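PDB 5M6G: beta-glucosidase, which probably hydrolyses terminal, non-reducing beta-D-glucosyl residues to release beta-D-glucose, as a member of glycosyl hydrolase family 3. Local coordinates for residues Q69-A74 and G92-E97; D106-Y111 and L124-D129; M585-S590 and D603-H608. One frame throughout, in Å; residues are numbered along the deposited sequence.

Contact 1: residues Q69-A74 and G92-E97; sequences QVERKA and GGSAPE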
ATOM      1  N   GLN A  69      -2.539 -19.153  -5.301  1.00 12.75           N
ATOM      2  CA  GLN A  69      -1.378 -18.269  -5.225  1.00 14.90           C
ATOM      3  C   GLN A  69      -0.650 -18.606  -3.933  1.00 13.80           C
ATOM      4  O   GLN A  69      -1.184 -18.379  -2.839  1.00 12.26           O
ATOM      5  CB  GLN A  69      -1.774 -16.794  -5.270  1.00 11.48           C
ATOM      6  CG  GLN A  69      -0.565 -15.844  -5.226  1.00  9.54           C
ATOM      7  CD  GLN A  69      -1.000 -14.405  -5.143  1.00 11.96           C
ATOM      8  OE1 GLN A  69      -1.525 -13.973  -4.127  1.00 14.56           O
ATOM      9  NE2 GLN A  69      -0.828 -13.665  -6.231  1.00 16.88           N
ATOM     10  N   VAL A  70       0.554 -19.165  -4.056  1.00 11.59           N
ATOM     11  CA  VAL A  70       1.298 -19.670  -2.909  1.00 11.37           C
ATOM     12  C   VAL A  70       2.486 -18.760  -2.634  1.00 15.38           C
ATOM     13  O   VAL A  70       3.127 -18.248  -3.564  1.00 12.57           O
ATOM     14  CB  VAL A  70       1.736 -21.142  -3.114  1.00 12.04           C
ATOM     15  CG1 VAL A  70       2.768 -21.311  -4.256  1.00  9.22           C
ATOM     16  CG2 VAL A  70       2.254 -21.721  -1.811  1.00 15.99           C
ATOM     17  N   GLU A  71       2.772 -18.552  -1.350  1.00 11.45           N
ATOM     18  CA  GLU A  71       3.900 -17.723  -0.951  1.00 10.30           C
ATOM     19  C   GLU A  71       5.203 -18.472  -1.222  1.00 14.04           C
ATOM     20  O   GLU A  71       5.308 -19.674  -0.970  1.00 15.36           O
ATOM     21  CB  GLU A  71       3.772 -17.353   0.529  1.00 13.78           C
ATOM     22  CG  GLU A  71       4.349 -15.993   0.908  1.00 16.88           C
ATOM     23  CD  GLU A  71       5.864 -15.992   0.991  1.00 15.87           C
ATOM     24  OE1 GLU A  71       6.438 -16.999   1.450  1.00 17.27           O
ATOM     25  OE2 GLU A  71       6.477 -14.978   0.597  1.00 15.15           O
ATOM     26  N   ARG A  72       6.199 -17.746  -1.736  1.00 13.18           N
ATOM     27  CA  ARG A  72       7.384 -18.389  -2.307  1.00 13.01           C
ATOM     28  C   ARG A  72       8.121 -19.272  -1.302  1.00 18.20           C
ATOM     29  O   ARG A  72       8.747 -20.257  -1.701  1.00 17.17           O
ATOM     30  CB  ARG A  72       8.333 -17.329  -2.862  1.00 11.94           C
ATOM     31  CG  ARG A  72       8.690 -16.272  -1.813  1.00 15.61           C
ATOM     32  CD  ARG A  72       9.855 -15.383  -2.255  1.00 17.33           C
ATOM     33  NE  ARG A  72      11.141 -16.080  -2.240  1.00 17.60           N
ATOM     34  CZ  ARG A  72      11.915 -16.180  -1.165  1.00 23.06           C
ATOM     35  NH1 ARG A  72      11.525 -15.640  -0.023  1.00 16.47           N
ATOM     36  NH2 ARG A  72      13.078 -16.820  -1.232  1.00 22.27           N
ATOM     37  N   LYS A  73       8.081 -18.940  -0.005  1.00 15.15           N
ATOM     38  CA  LYS A  73       8.783 -19.775   0.968  1.00 14.49           C
ATOM     39  C   LYS A  73       8.196 -21.181   1.056  1.00 16.44           C
ATOM     40  O   LYS A  73       8.890 -22.105   1.499  1.00 19.04           O
ATOM     41  CB  LYS A  73       8.765 -19.121   2.351  1.00 16.39           C
ATOM     42  CG  LYS A  73       9.653 -17.884   2.466  1.00 23.79           C
ATOM     43  CD  LYS A  73       9.766 -17.395   3.916  1.00 24.85           C
ATOM     44  CE  LYS A  73       8.411 -16.955   4.463  1.00 26.91           C
ATOM     45  NZ  LYS A  73       7.922 -15.708   3.798  1.00 23.34           N
ATOM     46  N   ALA A  74       6.941 -21.366   0.648  1.00 16.40           N
ATOM     47  CA  ALA A  74       6.295 -22.669   0.753  1.00 16.26           C
ATOM     48  C   ALA A  74       6.513 -23.559  -0.462  1.00 17.76           C
ATOM     49  O   ALA A  74       6.302 -24.774  -0.358  1.00 17.80           O
ATOM     50  CB  ALA A  74       4.789 -22.508   0.978  1.00 13.93           C
ATOM     51  N   GLY A  92       5.286  -9.660   2.516  1.00 17.79           N
ATOM     52  CA  GLY A  92       6.137  -8.587   2.990  1.00 16.53           C
ATOM     53  C   GLY A  92       7.423  -9.134   3.575  1.00 15.11           C
ATOM     54  O   GLY A  92       7.399 -10.038   4.418  1.00 15.01           O
ATOM     55  N   GLY A  93       8.556  -8.607   3.128  1.00 15.79           N
ATOM     56  CA  GLY A  93       9.841  -9.065   3.610  1.00 16.53           C
ATOM     57  C   GLY A  93      10.369 -10.318   2.952  1.00 17.01           C
ATOM     58  O   GLY A  93      11.463 -10.766   3.308  1.00 17.11           O
ATOM     59  N   SER A  94       9.642 -10.895   1.995  1.00 16.89           N
ATOM     60  CA  SER A  94       9.996 -12.196   1.428  1.00 13.26           C
ATOM     61  C   SER A  94      10.849 -11.990   0.177  1.00 16.83           C
ATOM     62  O   SER A  94      10.393 -12.116  -0.962  1.00 15.84           O
ATOM     63  CB  SER A  94       8.734 -12.999   1.128  1.00 16.28           C
ATOM     64  OG  SER A  94       9.052 -14.349   0.846  1.00 14.94           O
ATOM     65  N   ALA A  95      12.148 -11.678   0.408  1.00 14.31           N
ATOM     66  CA  ALA A  95      13.078 -11.377  -0.664  1.00 20.12           C
ATOM     67  C   ALA A  95      14.026 -12.545  -0.902  1.00 17.57           C
ATOM     68  O   ALA A  95      14.267 -13.347   0.005  1.00 17.15           O
ATOM     69  CB  ALA A  95      13.898 -10.126  -0.325  1.00 16.23           C
ATOM     70  N   PRO A  96      14.580 -12.664  -2.107  1.00 16.52           N
ATOM     71  CA  PRO A  96      15.691 -13.598  -2.317  1.00 20.09           C
ATOM     72  C   PRO A  96      16.956 -13.060  -1.662  1.00 21.47           C
ATOM     73  O   PRO A  96      16.996 -11.941  -1.146  1.00 17.02           O
ATOM     74  CB  PRO A  96      15.829 -13.624  -3.837  1.00 19.12           C
ATOM     75  CG  PRO A  96      15.541 -12.201  -4.205  1.00 19.60           C
ATOM     76  CD  PRO A  96      14.379 -11.809  -3.293  1.00 16.67           C
ATOM     77  N   GLU A  97      18.004 -13.881  -1.692  1.00 25.41           N
ATOM     78  CA  GLU A  97      19.316 -13.466  -1.196  1.00 29.47           C
ATOM     79  C   GLU A  97      20.311 -13.453  -2.358  1.00 28.28           C
ATOM     80  O   GLU A  97      20.420 -14.444  -3.077  1.00 27.24           O
ATOM     81  CB  GLU A  97      19.803 -14.395  -0.078  1.00 33.21           C
ATOM     82  CG  GLU A  97      20.537 -13.671   1.048  1.00 43.64           C
ATOM     83  CD  GLU A  97      19.586 -13.029   2.050  1.00 52.06           C
ATOM     84  OE1 GLU A  97      18.671 -13.733   2.535  1.00 59.62           O
ATOM     85  OE2 GLU A  97      19.741 -11.821   2.342  1.00 44.55           O
TER

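Contact 2: residues D106-Y111 and L124-D129; sequences DMYDSY and LIYGVD. With SOR (sorbitol), chain L.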
ATOM      1  N   ASP A 106      16.108 -12.570 -11.184  1.00 15.51           N
ATOM      2  CA  ASP A 106      16.548 -13.959 -11.283  1.00 13.80           C
ATOM      3  C   ASP A 106      15.543 -14.899 -10.629  1.00 18.62           C
ATOM      4  O   ASP A 106      15.198 -15.947 -11.188  1.00 16.36           O
ATOM      5  CB  ASP A 106      17.922 -14.127 -10.637  1.00 11.12           C
ATOM      6  CG  ASP A 106      19.016 -13.453 -11.417  1.00 19.14           C
ATOM      7  OD1 ASP A 106      18.776 -13.073 -12.586  1.00 19.70           O
ATOM      8  OD2 ASP A 106      20.123 -13.304 -10.853  1.00 19.31           O
ATOM      9  N   MET A 107      15.078 -14.546  -9.429  1.00 16.32           N
ATOM     10  CA  MET A 107      14.111 -15.387  -8.736  1.00 15.43           C
ATOM     11  C   MET A 107      12.844 -15.549  -9.565  1.00 18.96           C
ATOM     12  O   MET A 107      12.340 -16.665  -9.743  1.00 16.64           O
ATOM     13  CB  MET A 107      13.776 -14.784  -7.372  1.00 15.54           C
ATOM     14  CG  MET A 107      12.767 -15.611  -6.559  1.00 11.27           C
ATOM     15  SD  MET A 107      12.328 -14.735  -5.048  1.00 18.70           S
ATOM     16  CE  MET A 107      11.323 -13.408  -5.702  1.00 17.64           C
ATOM     17  N   TYR A 108      12.323 -14.435 -10.085  1.00 16.07           N
ATOM     18  CA  TYR A 108      11.128 -14.479 -10.919  1.00 16.20           C
ATOM     19  C   TYR A 108      11.326 -15.396 -12.125  1.00 16.17           C
ATOM     20  O   TYR A 108      10.501 -16.274 -12.392  1.00 13.36           O
ATOM     21  CB  TYR A 108      10.756 -13.068 -11.372  1.00 15.23           C
ATOM     22  CG  TYR A 108       9.555 -13.066 -12.283  1.00 13.48           C
ATOM     23  CD1 TYR A 108       8.268 -12.944 -11.766  1.00 15.97           C
ATOM     24  CD2 TYR A 108       9.702 -13.240 -13.657  1.00 17.59           C
ATOM     25  CE1 TYR A 108       7.159 -12.967 -12.607  1.00 14.75           C
ATOM     26  CE2 TYR A 108       8.615 -13.276 -14.490  1.00 15.37           C
ATOM     27  CZ  TYR A 108       7.346 -13.134 -13.965  1.00 16.46           C
ATOM     28  OH  TYR A 108       6.267 -13.163 -14.808  1.00 13.69           O
ATOM     29  N   ASP A 109      12.419 -15.195 -12.876  1.00 14.70           N
ATOM     30  CA  ASP A 109      12.666 -16.011 -14.062  1.00 13.59           C
ATOM     31  C   ASP A 109      12.808 -17.482 -13.716  1.00 16.63           C
ATOM     32  O   ASP A 109      12.448 -18.350 -14.522  1.00 17.09           O
ATOM     33  CB  ASP A 109      13.924 -15.529 -14.786  1.00 13.81           C
ATOM     34  CG  ASP A 109      13.710 -14.230 -15.517  1.00 17.40           C
ATOM     35  OD1 ASP A 109      12.549 -13.782 -15.604  1.00 17.25           O
ATOM     36  OD2 ASP A 109      14.700 -13.663 -16.019  1.00 17.27           O
ATOM     37  N   SER A 110      13.349 -17.783 -12.536  1.00 15.80           N
ATOM     38  CA  SER A 110      13.484 -19.175 -12.122  1.00 15.45           C
ATOM     39  C   SER A 110      12.112 -19.825 -11.955  1.00 15.59           C
ATOM     40  O   SER A 110      11.874 -20.942 -12.436  1.00 15.88           O
ATOM     41  CB  SER A 110      14.289 -19.240 -10.827  1.00 23.20           C
ATOM     42  OG  SER A 110      14.365 -20.560 -10.338  1.00 27.07           O
ATOM     43  N   TYR A 111      11.188 -19.135 -11.283  1.00 12.90           N
ATOM     44  CA  TYR A 111       9.830 -19.667 -11.171  1.00 10.36           C
ATOM     45  C   TYR A 111       9.188 -19.812 -12.543  1.00 14.90           C
ATOM     46  O   TYR A 111       8.549 -20.832 -12.840  1.00 14.60           O
ATOM     47  CB  TYR A 111       8.987 -18.762 -10.277  1.00 12.58           C
ATOM     48  CG  TYR A 111       9.132 -19.050  -8.802  1.00 13.86           C
ATOM     49  CD1 TYR A 111       8.445 -20.104  -8.222  1.00 14.32           C
ATOM     50  CD2 TYR A 111       9.953 -18.258  -7.983  1.00 13.82           C
ATOM     51  CE1 TYR A 111       8.554 -20.383  -6.877  1.00 14.93           C
ATOM     52  CE2 TYR A 111      10.069 -18.533  -6.625  1.00 15.11           C
ATOM     53  CZ  TYR A 111       9.368 -19.601  -6.082  1.00 17.23           C
ATOM     54  OH  TYR A 111       9.447 -19.901  -4.739  1.00 17.29           O
ATOM     55  N   LEU A 124       3.364 -18.471 -15.151  1.00 14.09           N
ATOM     56  CA  LEU A 124       3.026 -18.014 -13.813  1.00 16.97           C
ATOM     57  C   LEU A 124       2.748 -16.516 -13.818  1.00 17.13           C
ATOM     58  O   LEU A 124       3.316 -15.760 -14.613  1.00 14.26           O
ATOM     59  CB  LEU A 124       4.191 -18.314 -12.877  1.00 15.28           C
ATOM     60  CG  LEU A 124       3.969 -18.472 -11.389  1.00 19.96           C
ATOM     61  CD1 LEU A 124       3.134 -19.705 -11.132  1.00 14.29           C
ATOM     62  CD2 LEU A 124       5.335 -18.603 -10.741  1.00 17.63           C
ATOM     63  N   ILE A 125       1.876 -16.077 -12.911  1.00 12.68           N
ATOM     64  CA  ILE A 125       1.742 -14.660 -12.578  1.00 13.85           C
ATOM     65  C   ILE A 125       2.268 -14.483 -11.158  1.00 11.40           C
ATOM     66  O   ILE A 125       1.979 -15.299 -10.271  1.00 11.50           O
ATOM     67  CB  ILE A 125       0.288 -14.161 -12.743  1.00 14.85           C
ATOM     68  CG1 ILE A 125       0.209 -12.629 -12.709  1.00 13.76           C
ATOM     69  CG2 ILE A 125      -0.657 -14.770 -11.699  1.00 10.79           C
ATOM     70  CD1 ILE A 125      -1.182 -12.092 -13.036  1.00 10.21           C
ATOM     71  N   TYR A 126       3.106 -13.473 -10.956  1.00 11.85           N
ATOM     72  CA  TYR A 126       3.760 -13.256  -9.674  1.00 11.25           C
ATOM     73  C   TYR A 126       3.234 -11.963  -9.065  1.00 10.85           C
ATOM     74  O   TYR A 126       3.201 -10.933  -9.739  1.00 12.34           O
ATOM     75  CB  TYR A 126       5.285 -13.188  -9.841  1.00 13.50           C
ATOM     76  CG  TYR A 126       6.064 -13.494  -8.579  1.00 15.20           C
ATOM     77  CD1 TYR A 126       6.087 -12.593  -7.509  1.00 15.69           C
ATOM     78  CD2 TYR A 126       6.774 -14.687  -8.451  1.00 15.24           C
ATOM     79  CE1 TYR A 126       6.801 -12.873  -6.356  1.00 13.65           C
ATOM     80  CE2 TYR A 126       7.489 -14.976  -7.298  1.00 14.63           C
ATOM     81  CZ  TYR A 126       7.501 -14.064  -6.254  1.00 15.32           C
ATOM     82  OH  TYR A 126       8.207 -14.356  -5.108  1.00 13.96           O
ATOM     83  N   GLY A 127       2.812 -12.025  -7.801  1.00 11.03           N
ATOM     84  CA  GLY A 127       2.294 -10.858  -7.101  1.00  8.41           C
ATOM     85  C   GLY A 127       3.167 -10.397  -5.948  1.00 13.68           C
ATOM     86  O   GLY A 127       3.944 -11.182  -5.398  1.00 13.81           O
ATOM     87  N   VAL A 128       3.056  -9.122  -5.572  1.00  9.80           N
ATOM     88  CA  VAL A 128       3.881  -8.560  -4.512  1.00  9.20           C
ATOM     89  C   VAL A 128       3.165  -7.327  -3.984  1.00 11.94           C
ATOM     90  O   VAL A 128       2.369  -6.708  -4.689  1.00 10.93           O
ATOM     91  CB  VAL A 128       5.294  -8.208  -5.046  1.00 10.48           C
ATOM     92  CG1 VAL A 128       5.244  -6.983  -5.955  1.00 10.43           C
ATOM     93  CG2 VAL A 128       6.261  -7.974  -3.907  1.00 13.61           C
ATOM     94  N   ASP A 129       3.473  -6.945  -2.747  1.00 11.01           N
ATOM     95  CA  ASP A 129       3.039  -5.643  -2.228  1.00 12.79           C
ATOM     96  C   ASP A 129       4.039  -4.587  -2.686  1.00 12.75           C
ATOM     97  O   ASP A 129       5.101  -4.416  -2.085  1.00 12.58           O
ATOM     98  CB  ASP A 129       2.930  -5.648  -0.708  1.00 12.54           C
ATOM     99  CG  ASP A 129       1.863  -6.596  -0.202  1.00 17.56           C
ATOM    100  OD1 ASP A 129       0.662  -6.238  -0.264  1.00 17.21           O
ATOM    101  OD2 ASP A 129       2.233  -7.694   0.265  1.00 17.41           O
TER
HETATM  102  C1  SOR L 711      -2.810  -6.844   2.133  1.00 25.88           C
HETATM  103  C2  SOR L 711      -1.493  -7.411   1.634  1.00 38.96           C
HETATM  104  C3  SOR L 711      -1.196  -8.704   2.386  1.00 43.25           C
HETATM  105  C4  SOR L 711       0.257  -9.130   2.195  1.00 31.59           C
HETATM  106  C5  SOR L 711       0.765 -10.045   3.314  1.00 40.79           C
HETATM  107  C6  SOR L 711       2.287 -10.107   3.221  1.00 25.74           C
HETATM  108  O1  SOR L 711      -2.872  -5.457   1.903  1.00 22.27           O
HETATM  109  O2  SOR L 711      -1.578  -7.662   0.242  1.00 26.60           O
HETATM  110  O3  SOR L 711      -2.052  -9.705   1.900  1.00 35.74           O
HETATM  111  O4  SOR L 711       0.405  -9.780   0.949  1.00 40.21           O
HETATM  112  O5  SOR L 711       0.367  -9.588   4.600  1.00 37.75           O
HETATM  113  O6  SOR L 711       2.836 -10.591   4.429  1.00 35.41           O

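Contact 3: residues M585-S590 and D603-H608; sequences MTWMRS and DPLFPH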
ATOM      1  N   MET A 585      -7.424  13.617   6.479  1.00 16.29           N
ATOM      2  CA  MET A 585      -8.218  13.135   7.603  1.00 13.69           C
ATOM      3  C   MET A 585      -8.497  14.313   8.523  1.00 16.98           C
ATOM      4  O   MET A 585      -7.680  15.231   8.637  1.00 16.82           O
ATOM      5  CB  MET A 585      -7.506  12.024   8.418  1.00 15.61           C
ATOM      6  CG  MET A 585      -7.549  10.591   7.848  1.00 19.17           C
ATOM      7  SD  MET A 585      -6.611  10.452   6.323  1.00 27.95           S
ATOM      8  CE  MET A 585      -6.445   8.674   6.069  1.00 18.14           C
ATOM      9  N   THR A 586      -9.654  14.279   9.180  1.00 15.31           N
ATOM     10  CA  THR A 586      -9.969  15.262  10.209  1.00 14.86           C
ATOM     11  C   THR A 586      -9.092  15.026  11.439  1.00 13.76           C
ATOM     12  O   THR A 586      -8.922  13.888  11.885  1.00 14.85           O
ATOM     13  CB  THR A 586     -11.453  15.162  10.572  1.00 14.08           C
ATOM     14  OG1 THR A 586     -12.253  15.514   9.434  1.00 17.21           O
ATOM     15  CG2 THR A 586     -11.794  16.088  11.709  1.00 13.23           C
ATOM     16  N   TRP A 587      -8.531  16.095  11.997  1.00 13.64           N
ATOM     17  CA  TRP A 587      -7.552  15.979  13.077  1.00 13.13           C
ATOM     18  C   TRP A 587      -8.228  16.197  14.430  1.00 14.51           C
ATOM     19  O   TRP A 587      -8.759  17.282  14.692  1.00 14.28           O
ATOM     20  CB  TRP A 587      -6.412  16.976  12.881  1.00 12.68           C
ATOM     21  CG  TRP A 587      -5.179  16.642  13.661  1.00 15.93           C
ATOM     22  CD1 TRP A 587      -5.063  16.549  15.023  1.00 16.86           C
ATOM     23  CD2 TRP A 587      -3.874  16.368  13.126  1.00 12.89           C
ATOM     24  NE1 TRP A 587      -3.760  16.229  15.366  1.00 14.93           N
ATOM     25  CE2 TRP A 587      -3.016  16.110  14.218  1.00 14.61           C
ATOM     26  CE3 TRP A 587      -3.350  16.313  11.828  1.00 13.77           C
ATOM     27  CZ2 TRP A 587      -1.669  15.795  14.051  1.00 13.94           C
ATOM     28  CZ3 TRP A 587      -2.002  16.002  11.668  1.00 15.19           C
ATOM     29  CH2 TRP A 587      -1.181  15.752  12.770  1.00 13.96           C
ATOM     30  N   MET A 588      -8.134  15.198  15.307  1.00 13.13           N
ATOM     31  CA  MET A 588      -8.883  15.182  16.562  1.00 11.80           C
ATOM     32  C   MET A 588      -8.444  16.289  17.529  1.00 15.15           C
ATOM     33  O   MET A 588      -7.261  16.643  17.618  1.00 13.79           O
ATOM     34  CB  MET A 588      -8.708  13.824  17.247  1.00 13.62           C
ATOM     35  CG  MET A 588      -7.304  13.636  17.847  1.00 16.48           C
ATOM     36  SD  MET A 588      -6.867  11.960  18.301  1.00 19.10           S
ATOM     37  CE  MET A 588      -5.979  11.430  16.829  1.00 14.00           C
ATOM     38  N   ARG A 589      -9.422  16.832  18.279  1.00 11.76           N
ATOM     39  CA  ARG A 589      -9.105  17.587  19.489  1.00 14.13           C
ATOM     40  C   ARG A 589      -8.757  16.649  20.631  1.00 17.07           C
ATOM     41  O   ARG A 589      -8.050  17.037  21.568  1.00 14.87           O
ATOM     42  CB  ARG A 589     -10.283  18.462  19.941  1.00 14.55           C
ATOM     43  CG  ARG A 589     -10.466  19.743  19.181  1.00 18.68           C
ATOM     44  CD  ARG A 589     -11.516  20.643  19.852  1.00 14.29           C
ATOM     45  NE  ARG A 589     -11.876  21.735  18.957  1.00 14.01           N
ATOM     46  CZ  ARG A 589     -11.138  22.821  18.772  1.00 14.74           C
ATOM     47  NH1 ARG A 589      -9.986  22.969  19.423  1.00 14.71           N
ATOM     48  NH2 ARG A 589     -11.544  23.753  17.922  1.00 17.71           N
ATOM     49  N   SER A 590      -9.269  15.426  20.570  1.00 15.84           N
ATOM     50  CA  SER A 590      -9.132  14.472  21.653  1.00 14.29           C
ATOM     51  C   SER A 590      -9.295  13.076  21.078  1.00 16.81           C
ATOM     52  O   SER A 590     -10.126  12.861  20.193  1.00 15.50           O
ATOM     53  CB  SER A 590     -10.177  14.731  22.745  1.00 18.38           C
ATOM     54  OG  SER A 590     -10.301  13.613  23.591  1.00 20.12           O
ATOM     55  N   ASP A 603     -16.251  18.887  16.748  1.00 14.93           N
ATOM     56  CA  ASP A 603     -15.420  20.070  16.579  1.00 15.61           C
ATOM     57  C   ASP A 603     -13.955  19.643  16.558  1.00 14.20           C
ATOM     58  O   ASP A 603     -13.400  19.326  17.623  1.00 14.42           O
ATOM     59  CB  ASP A 603     -15.674  21.057  17.714  1.00 14.04           C
ATOM     60  CG  ASP A 603     -15.083  22.433  17.448  1.00 18.31           C
ATOM     61  OD1 ASP A 603     -14.037  22.524  16.783  1.00 19.44           O
ATOM     62  OD2 ASP A 603     -15.674  23.436  17.909  1.00 22.34           O
ATOM     63  N   PRO A 604     -13.289  19.631  15.408  1.00 13.94           N
ATOM     64  CA  PRO A 604     -11.927  19.102  15.352  1.00 12.24           C
ATOM     65  C   PRO A 604     -10.882  20.165  15.674  1.00 13.61           C
ATOM     66  O   PRO A 604     -11.141  21.368  15.628  1.00 12.94           O
ATOM     67  CB  PRO A 604     -11.804  18.654  13.888  1.00 15.07           C
ATOM     68  CG  PRO A 604     -12.564  19.710  13.151  1.00 14.68           C
ATOM     69  CD  PRO A 604     -13.750  20.069  14.078  1.00 14.51           C
ATOM     70  N   LEU A 605      -9.674  19.689  15.997  1.00 15.60           N
ATOM     71  CA  LEU A 605      -8.531  20.595  16.104  1.00 15.91           C
ATOM     72  C   LEU A 605      -8.233  21.249  14.759  1.00 15.76           C
ATOM     73  O   LEU A 605      -8.057  22.470  14.676  1.00 15.24           O
ATOM     74  CB  LEU A 605      -7.301  19.843  16.618  1.00 13.61           C
ATOM     75  CG  LEU A 605      -6.057  20.698  16.858  1.00 14.65           C
ATOM     76  CD1 LEU A 605      -6.328  21.715  17.981  1.00 16.76           C
ATOM     77  CD2 LEU A 605      -4.857  19.827  17.202  1.00 14.01           C
ATOM     78  N   PHE A 606      -8.165  20.442  13.689  1.00 12.37           N
ATOM     79  CA  PHE A 606      -8.045  20.918  12.314  1.00 12.92           C
ATOM     80  C   PHE A 606      -9.031  20.145  11.445  1.00 13.68           C
ATOM     81  O   PHE A 606      -9.047  18.901  11.489  1.00 13.00           O
ATOM     82  CB  PHE A 606      -6.619  20.727  11.747  1.00 13.67           C
ATOM     83  CG  PHE A 606      -5.528  21.293  12.606  1.00 17.71           C
ATOM     84  CD1 PHE A 606      -5.304  22.655  12.656  1.00 14.81           C
ATOM     85  CD2 PHE A 606      -4.702  20.453  13.337  1.00 17.35           C
ATOM     86  CE1 PHE A 606      -4.282  23.178  13.442  1.00 16.04           C
ATOM     87  CE2 PHE A 606      -3.673  20.972  14.123  1.00 18.88           C
ATOM     88  CZ  PHE A 606      -3.478  22.332  14.181  1.00 14.41           C
ATOM     89  N   PRO A 607      -9.824  20.815  10.612  1.00 14.82           N
ATOM     90  CA  PRO A 607     -10.788  20.102   9.766  1.00 13.49           C
ATOM     91  C   PRO A 607     -10.131  19.493   8.535  1.00 16.58           C
ATOM     92  O   PRO A 607      -9.032  19.868   8.119  1.00 15.32           O
ATOM     93  CB  PRO A 607     -11.770  21.198   9.351  1.00 15.12           C
ATOM     94  CG  PRO A 607     -10.888  22.436   9.272  1.00 13.25           C
ATOM     95  CD  PRO A 607      -9.846  22.270  10.372  1.00 13.29           C
ATOM     96  N   HIS A 608     -10.850  18.541   7.950  1.00 12.71           N
ATOM     97  CA  HIS A 608     -10.499  18.001   6.644  1.00 14.04           C
ATOM     98  C   HIS A 608     -10.297  19.135   5.646  1.00 15.88           C
ATOM     99  O   HIS A 608     -11.052  20.103   5.630  1.00 15.15           O
ATOM    100  CB  HIS A 608     -11.617  17.063   6.177  1.00 15.14           C
ATOM    101  CG  HIS A 608     -11.305  16.328   4.915  1.00 15.10           C
ATOM    102  ND1 HIS A 608     -11.383  16.917   3.672  1.00 21.15           N
ATOM    103  CD2 HIS A 608     -10.907  15.051   4.704  1.00 19.21           C
ATOM    104  CE1 HIS A 608     -11.039  16.037   2.749  1.00 18.63           C
ATOM    105  NE2 HIS A 608     -10.757  14.893   3.348  1.00 18.84           N
TER
HETATM  106  O   HOH W   1     -13.330  17.895   9.075  1.00 15.12           O

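Contact 1: residues Q69-A74 and G92-E97
Where two neighbouring parallel strands of the TIM-barrel-like N-terminal domain end beside the sorbitol pocket, E71 and R72 meet S94 of the loop that follows the second strand. The S94 hydroxyl lies between an acid and a base. It donates to E71 OE2, with S94 OG and E71 OE2 2.7 Å apart, and the bond uses the syn lone pair of OE2; the same oxygen also accepts from G91 N. From the same segment as E71, R72 NH1 donates to S94 OG over 2.9 Å, and S94 OG lies practically in the guanidinium plane. A third donor, K73 NZ, is only weakly bonded to S94 OG at 3.4 Å. With OG anti to the backbone N (chi1 -168°), S94, the centre of an inverse gamma turn, holds its hydroxyl out to E71 and R72. On E71 the other oxygen is gripped twice from opposite faces of the carboxylate: K73 N reaches E71 OE1 at 2.9 Å, while K73 NZ forms a salt bridge to E71 OE1 at 3.1 Å. The carboxylate is thus held at both oxygens, and the nearby lysine and arginine would probably stabilise its negative charge. A95 O lies over one face of the R72 guanidinium, 3.6 Å from R72 NH1. The same loop reaches the ligand, since G92 touches sorbitol. R72 packs on V88 and S90 of strand 87-90 and on M107 and Y111 of helix 101-116, A95 and P96 rest on W104 of that helix, and strand 68-71 runs between strands 87-90 and 339-341.

Contact 2: residues D106-Y111 and L124-D129
L124 meets Y111 just before strand 125-128 begins: its CD2 branch lies 3.7 Å from Y111 CB, an apolar touch near the root of the tyrosine side chain. The phenol of Y111 has its polar partner elsewhere, in A75 O. Y126 is the next residue turned to the helix, and it has the largest share of the contact. Its CB sits at the edge of the Y108 ring, near the ring plane, with Y126 CB and Y108 CE1 3.3 Å apart. The two side chains run past one another head to tail; their rings meet obliquely, planes at 58° and centroids 6.0 Å apart. The Y108 hydroxyl bonds to D175, a magnesium ligand, whose OD2 also takes the Y126 N-H. Helix 101-116 and strand 125-128 are the last two elements of a beta-alpha-beta unit that starts with strand 87-90; the short axes approach to 9.9 Å and their directions differ by 144°, so the helix runs roughly back against the strand. Farther along the Y126 ring, CE2 has Y111 CD2 close to its plane, at the edge. At the phenol end M107 lies across the Y126 side chain at about a right angle; its last torsion (chi3 72°) bends CE toward the ring, and M107 CE comes within 3.3 Å of Y126 OH, which is hydrogen-bonded to S90 OG. The strand then leads to D129, whose carboxylate faces sorbitol with both oxygens: sorbitol O2 donates to D129 OD1 at 2.7 Å, and sorbitol O4 to D129 OD2 at 2.9 Å.

Contact 3: residues M585-S590 and D603-H608
R589 and D603 form a salt bridge at the exposed end of the contact, with R589 NH2 3.0 Å from D603 OD1. The oxygen lies in the guanidinium plane, yet the donor stands 48° out of the carboxylate plane; R589 NE adds a weak bond to the same atom. Inward, in the family 3 C-terminal domain, the backbones pair as a single antiparallel bridge with a classic beta bulge, in which L605 and F606 both face W587. W587 N donates to F606 O at 2.9 Å, nearly straight at the hydrogen (N-H...O 164°). W587 O takes two weak bonds in return, from L605 N at 2.9 Å and F606 N at 3.4 Å. Next to the bridge one water links the segments, donating to T586 OG1 at 2.6 Å and accepting from H608 N at 2.8 Å. T586 OG1 also bonds to E199 OE2, a magnesium ligand, while T586 CG2, anti to the backbone N, is carried tightly onto P604 CB at 3.4 Å. An alanine in place of T586 would probably leave that water and E199 without their hydroxyl mate and open a gap beside the P604 ring. On the buried side W587 packs against L416 and F606. The F606 ring turns its edge to the indole face, T-shaped, with planes at 88°: F606 CD2 sits above the indole, offset toward its rim, and W587 CG is its nearest indole atom, 3.9 Å away.

Contacts 1 and 2 share the barrel-like N-terminal domain and reach the same parallel sheet, whereas contact 3 lies in the C-terminal domain on the other side of the chain's centre, its centre about 40 Å from that of contact 1. The first two touch directly, since R72 NE lies 3.3 Å from M107 SD, and both hold a residue of the sorbitol pocket. Contact 2 is the buried one, and its helix-strand interface is aromatic and apolar, without a hydrogen bond across it. Contact 1, partly buried, relies on charged groups around one hydroxyl. Contact 3 grades from a solvent-side salt bridge through backbone pairing to buried rings.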